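Local coordinates for protein AncCDT-1 (Synthetic construct, PDB 5T0W) that binds arginine in its ligand pocket and is an ancestral amino acid-binding protein, a precursor of cyclohexadienyl dehydratase, at residues V27-D32 with F48-A53; P76-Q79 with I85-S88. All coordinates share one frame; numbering follows the deposited sequence.

Contact 1 (V27-D32 with F48-A53); sequences VGTDAD and FDIDLA. With ARG (arginine), chain E.
Strand 24-29 packs against the first turns of helix 48-60, with the CA of V27 7.1 Å from the CA of A53 and the CA of T29 8.5 Å from the CA of D49. No hydrogen bond joins the two segments; methyl groups do the touching. CG2 of V27 meets CB of A53 at 4.0 Å, and it is this branch that faces the helix because CG1 stands anti to the backbone N (chi1 177°). Two residues on, CG2 of T29 comes only loosely up to CD1 of I50, at 4.4 Å. F66, on the neighbouring strand 63-68, touches all four of these residues and closes the group. The other branch of T29 is polar: its OG1 is hydrogen-bonded to the carbonyl oxygen of M87 and to OG of S37, so the buried hydroxyl is satisfied by residues outside the helix.

Just past the strand, D30 turns to the bound arginine. Two weak hydrogen bonds reach its guanidinium, NH1 to the backbone O of D30 at 3.2 Å and NH2 to OD1 of D30 at 3.3 Å, while OD2 makes a weak bond to N of W71. A leucine here has no carboxylate, and the guanidinium would probably lose a charged mate at NH2 while N of W71 lost its weak acceptor. The contact thus divides its chemistry: an apolar seam fixes strand against helix, and the residue just after the strand presents a carboxylate and a carbonyl that suit a cationic amino acid.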
loop_
_atom_site.group_PDB
_atom_site.type_symbol
_atom_site.label_atom_id
_atom_site.label_comp_id
_atom_site.label_asym_id
_atom_site.label_seq_id
_atom_site.Cartn_x
_atom_site.Cartn_y
_atom_site.Cartn_z
ATOM N N VAL A 27 14.995 1.347 1.688
ATOM C CA VAL A 27 13.578 1.455 1.369
ATOM C C VAL A 27 12.714 0.828 2.434
ATOM O O VAL A 27 12.672 -0.395 2.566
ATOM C CB VAL A 27 13.262 0.774 0.021
ATOM C CG1 VAL A 27 11.775 0.834 -0.277
ATOM C CG2 VAL A 27 14.071 1.423 -1.092
ATOM N N GLY A 28 11.990 1.669 3.153
ATOM C CA GLY A 28 10.997 1.209 4.118
ATOM C C GLY A 28 9.792 0.589 3.448
ATOM O O GLY A 28 9.160 1.220 2.602
ATOM N N THR A 29 9.506 -0.669 3.781
ATOM C CA THR A 29 8.372 -1.384 3.176
ATOM C C THR A 29 7.708 -2.368 4.207
ATOM O O THR A 29 8.399 -2.829 5.102
ATOM C CB THR A 29 8.776 -1.919 1.760
ATOM O OG1 THR A 29 7.614 -2.272 1.003
ATOM C CG2 THR A 29 9.714 -3.107 1.835
ATOM N N ASP A 30 6.380 -2.599 4.143
ATOM C CA ASP A 30 5.652 -3.540 5.002
ATOM C C ASP A 30 5.335 -4.681 4.067
ATOM O O ASP A 30 4.349 -4.664 3.307
ATOM C CB ASP A 30 4.365 -2.965 5.606
ATOM C CG ASP A 30 3.425 -4.053 6.117
ATOM O OD1 ASP A 30 2.804 -4.754 5.279
ATOM O OD2 ASP A 30 3.324 -4.227 7.355
ATOM N N ALA A 31 6.181 -5.694 4.144
ATOM C CA ALA A 31 6.366 -6.623 3.041
ATOM C C ALA A 31 5.435 -7.891 2.987
ATOM O O ALA A 31 5.767 -8.962 2.415
ATOM C CB ALA A 31 7.840 -6.964 2.977
ATOM N N ASP A 32 4.248 -7.746 3.570
ATOM C CA ASP A 32 3.145 -8.677 3.272
ATOM C C ASP A 32 2.010 -7.878 2.693
ATOM O O ASP A 32 1.036 -7.587 3.379
ATOM C CB ASP A 32 2.670 -9.545 4.452
ATOM C CG ASP A 32 1.989 -10.845 3.974
ATOM O OD1 ASP A 32 1.645 -10.932 2.764
ATOM O OD2 ASP A 32 1.829 -11.796 4.802
ATOM N N PHE A 48 5.659 -4.853 -7.185
ATOM C CA PHE A 48 5.694 -3.595 -7.934
ATOM C C PHE A 48 6.568 -2.579 -7.236
ATOM O O PHE A 48 7.458 -2.004 -7.846
ATOM C CB PHE A 48 4.273 -3.088 -8.040
ATOM C CG PHE A 48 4.083 -1.907 -8.953
ATOM C CD1 PHE A 48 4.416 -1.966 -10.272
ATOM C CD2 PHE A 48 3.488 -0.746 -8.475
ATOM C CE1 PHE A 48 4.210 -0.890 -11.102
ATOM C CE2 PHE A 48 3.255 0.329 -9.312
ATOM C CZ PHE A 48 3.623 0.253 -10.625
ATOM N N ASP A 49 6.352 -2.382 -5.938
ATOM C CA ASP A 49 7.152 -1.423 -5.191
ATOM C C ASP A 49 8.616 -1.840 -5.138
ATOM O O ASP A 49 9.513 -1.001 -5.068
ATOM C CB ASP A 49 6.631 -1.266 -3.766
ATOM C CG ASP A 49 5.444 -0.360 -3.668
ATOM O OD1 ASP A 49 5.193 0.426 -4.608
ATOM O OD2 ASP A 49 4.797 -0.398 -2.592
ATOM N N ILE A 50 8.856 -3.147 -5.157
ATOM C CA ILE A 50 10.212 -3.690 -5.072
ATOM C C ILE A 50 10.919 -3.415 -6.377
ATOM O O ILE A 50 12.021 -2.872 -6.382
ATOM C CB ILE A 50 10.178 -5.189 -4.766
ATOM C CG1 ILE A 50 9.467 -5.432 -3.421
ATOM C CG2 ILE A 50 11.570 -5.776 -4.737
ATOM C CD1 ILE A 50 10.013 -4.635 -2.252
ATOM N N ASP A 51 10.272 -3.718 -7.489
ATOM C CA ASP A 51 10.882 -3.441 -8.787
ATOM C C ASP A 51 11.159 -1.955 -8.976
ATOM O O ASP A 51 12.206 -1.556 -9.473
ATOM C CB ASP A 51 9.994 -3.946 -9.919
ATOM C CG ASP A 51 9.969 -5.462 -10.018
ATOM O OD1 ASP A 51 10.648 -6.142 -9.220
ATOM O OD2 ASP A 51 9.239 -5.966 -10.897
ATOM N N LEU A 52 10.208 -1.130 -8.573
ATOM C CA LEU A 52 10.396 0.303 -8.646
ATOM C C LEU A 52 11.571 0.717 -7.776
ATOM O O LEU A 52 12.449 1.444 -8.245
ATOM C CB LEU A 52 9.115 1.023 -8.236
ATOM C CG LEU A 52 8.049 1.033 -9.357
ATOM C CD1 LEU A 52 6.698 1.643 -8.992
ATOM C CD2 LEU A 52 8.545 1.614 -10.679
ATOM N N ALA A 53 11.590 0.260 -6.522
ATOM C CA ALA A 53 12.724 0.512 -5.637
ATOM C C ALA A 53 14.045 0.159 -6.317
ATOM O O ALA A 53 14.999 0.937 -6.280
ATOM C CB ALA A 53 12.582 -0.263 -4.350
HETATM N N ARG E . -3.030 2.218 0.393
HETATM C CA ARG E . -3.411 2.080 1.806
HETATM C C ARG E . -2.735 3.160 2.562
HETATM O O ARG E . -3.142 3.412 3.696
HETATM C CB ARG E . -2.967 0.756 2.353
HETATM C CG ARG E . -1.469 0.647 2.381
HETATM C CD ARG E . -1.008 -0.584 3.157
HETATM N NE ARG E . 0.299 -1.003 2.677
HETATM C CZ ARG E . 1.015 -1.969 3.230
HETATM N NH1 ARG E . 2.199 -2.313 2.708
HETATM N NH2 ARG E . 0.544 -2.601 4.297
HETATM O OXT ARG E . -1.772 3.767 2.051
#

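Contact 2 (P76-Q79 with I85-S88). With ARG (arginine), chain E.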
loop_
_atom_site.group_PDB
_atom_site.type_symbol
_atom_site.label_atom_id
_atom_site.label_comp_id
_atom_site.label_asym_id
_atom_site.label_seq_id
_atom_site.Cartn_x
_atom_site.Cartn_y
_atom_site.Cartn_z
ATOM N N PRO A 76 6.365 7.170 11.343
ATOM C CA PRO A 76 7.364 7.483 12.391
ATOM C C PRO A 76 8.756 6.914 12.110
ATOM O O PRO A 76 9.764 7.544 12.453
ATOM C CB PRO A 76 6.757 6.844 13.649
ATOM C CG PRO A 76 5.281 6.932 13.414
ATOM C CD PRO A 76 5.071 6.760 11.920
ATOM N N ALA A 77 8.815 5.713 11.536
ATOM C CA ALA A 77 10.086 5.102 11.218
ATOM C C ALA A 77 10.824 5.957 10.191
ATOM O O ALA A 77 12.035 6.145 10.293
ATOM C CB ALA A 77 9.888 3.699 10.693
ATOM N N LEU A 78 10.077 6.501 9.238
ATOM C CA LEU A 78 10.646 7.325 8.203
ATOM C C LEU A 78 11.150 8.620 8.806
ATOM O O LEU A 78 12.309 8.992 8.598
ATOM C CB LEU A 78 9.603 7.653 7.134
ATOM C CG LEU A 78 10.029 8.726 6.136
ATOM C CD1 LEU A 78 11.221 8.249 5.340
ATOM C CD2 LEU A 78 8.878 9.122 5.243
ATOM N N GLN A 79 10.293 9.279 9.592
ATOM C CA GLN A 79 10.647 10.550 10.230
ATOM C C GLN A 79 11.850 10.456 11.164
ATOM O O GLN A 79 12.525 11.461 11.377
ATOM C CB GLN A 79 9.478 11.127 11.022
ATOM C CG GLN A 79 8.478 11.901 10.212
ATOM C CD GLN A 79 7.176 12.142 10.962
ATOM O OE1 GLN A 79 6.862 11.464 11.952
ATOM N NE2 GLN A 79 6.400 13.124 10.496
ATOM N N ILE A 85 13.113 6.222 2.324
ATOM C CA ILE A 85 11.934 6.405 1.481
ATOM C C ILE A 85 10.933 5.290 1.692
ATOM O O ILE A 85 11.316 4.118 1.830
ATOM C CB ILE A 85 12.341 6.478 -0.013
ATOM C CG1 ILE A 85 11.140 6.724 -0.929
ATOM C CG2 ILE A 85 13.036 5.192 -0.464
ATOM C CD1 ILE A 85 11.520 7.281 -2.280
ATOM N N VAL A 86 9.646 5.633 1.706
ATOM C CA VAL A 86 8.569 4.621 1.828
ATOM C C VAL A 86 8.099 4.198 0.426
ATOM O O VAL A 86 7.660 5.024 -0.336
ATOM C CB VAL A 86 7.375 5.172 2.606
ATOM C CG1 VAL A 86 6.271 4.158 2.675
ATOM C CG2 VAL A 86 7.797 5.586 3.997
ATOM N N MET A 87 8.218 2.923 0.100
ATOM C CA MET A 87 7.666 2.393 -1.138
ATOM C C MET A 87 6.833 1.160 -0.786
ATOM O O MET A 87 7.357 0.056 -0.635
ATOM C CB MET A 87 8.774 2.041 -2.126
ATOM C CG MET A 87 9.820 3.138 -2.301
ATOM S SD MET A 87 11.036 3.018 -3.644
ATOM C CE MET A 87 10.152 2.997 -5.207
ATOM N N SER A 88 5.558 1.398 -0.495
ATOM C CA SER A 88 4.742 0.409 0.232
ATOM C C SER A 88 3.257 0.616 0.039
ATOM O O SER A 88 2.473 0.508 0.974
ATOM C CB SER A 88 5.089 0.381 1.729
ATOM O OG SER A 88 4.788 -0.887 2.276
HETATM N N ARG E . -3.030 2.218 0.393
HETATM C CA ARG E . -3.411 2.080 1.806
HETATM C C ARG E . -2.735 3.160 2.562
HETATM O O ARG E . -3.142 3.412 3.696
HETATM C CB ARG E . -2.967 0.756 2.353
HETATM C CG ARG E . -1.469 0.647 2.381
HETATM C CD ARG E . -1.008 -0.584 3.157
HETATM N NE ARG E . 0.299 -1.003 2.677
HETATM C CZ ARG E . 1.015 -1.969 3.230
HETATM N NH1 ARG E . 2.199 -2.313 2.708
HETATM N NH2 ARG E . 0.544 -2.601 4.297
HETATM O OXT ARG E . -1.772 3.767 2.051
#
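OG of S88 is gripped from several directions: NH1 of the bound arginine donates to it at 3.0 Å, the backbone N of D30 is hydrogen-bonded to it, and OG1 of T29 adds a weak bond. The carbonyl oxygen of S88 takes a second share of the guanidinium, receiving NE of the ligand at 3.1 Å and, more weakly, NH1 at 3.3 Å. One residue therefore holds neighbouring N-H groups of the ligand through both backbone and side chain, and its hydroxyl also ties the ligand to the end of the adjacent strand.

Behind this polar tip no hydrogen bond joins helix 74-79 to the strand; L78 makes the contact by packing. L78 reaches down from the helix, its CG anti to the backbone N (chi1 169°), and forks over the strand. One branch, CD2, meets CG2 of V86 at 3.9 Å, the two side chains crossing at a slant; the other, CD1, comes to 4.1 Å from the backbone N of I85. The side chain of I85 leaves on the far face of the sheet, toward V27 and L56, so L78 covers its backbone instead. A212 touches both L78 and V86, and F83 and V100 also pack on L78.

Helix 74-79 belongs to the beta-alpha-beta connection between the parallel strands 63-68 and 85-86. Buried hydrocarbon holds that helix to the sheet, and the chain running on from strand 85-86 delivers carbonyl and hydroxyl acceptors to the ligand's guanidinium.

Overall arrangement
Both contacts are buried, and both attach a helix to the same parallel sheet, in which strands 24-29 and 85-86 are neighbours; helix 48-60 covers one face and helix 74-79 the other. Their centres lie about 11 Å apart. Backbone pairing, such as G28 N to I85 O at 2.9 Å, joins them directly. On both faces of the sheet the helix contacts are mostly hydrocarbon, but they diverge where the strands give way to the pocket: contact 1 offers a carboxylate and a carbonyl, both weakly bonded, whereas contact 2 offers a carbonyl and a hydroxyl, with two sound bonds and one weak one. D181 and Q139, from later in the chain, also bind the ligand.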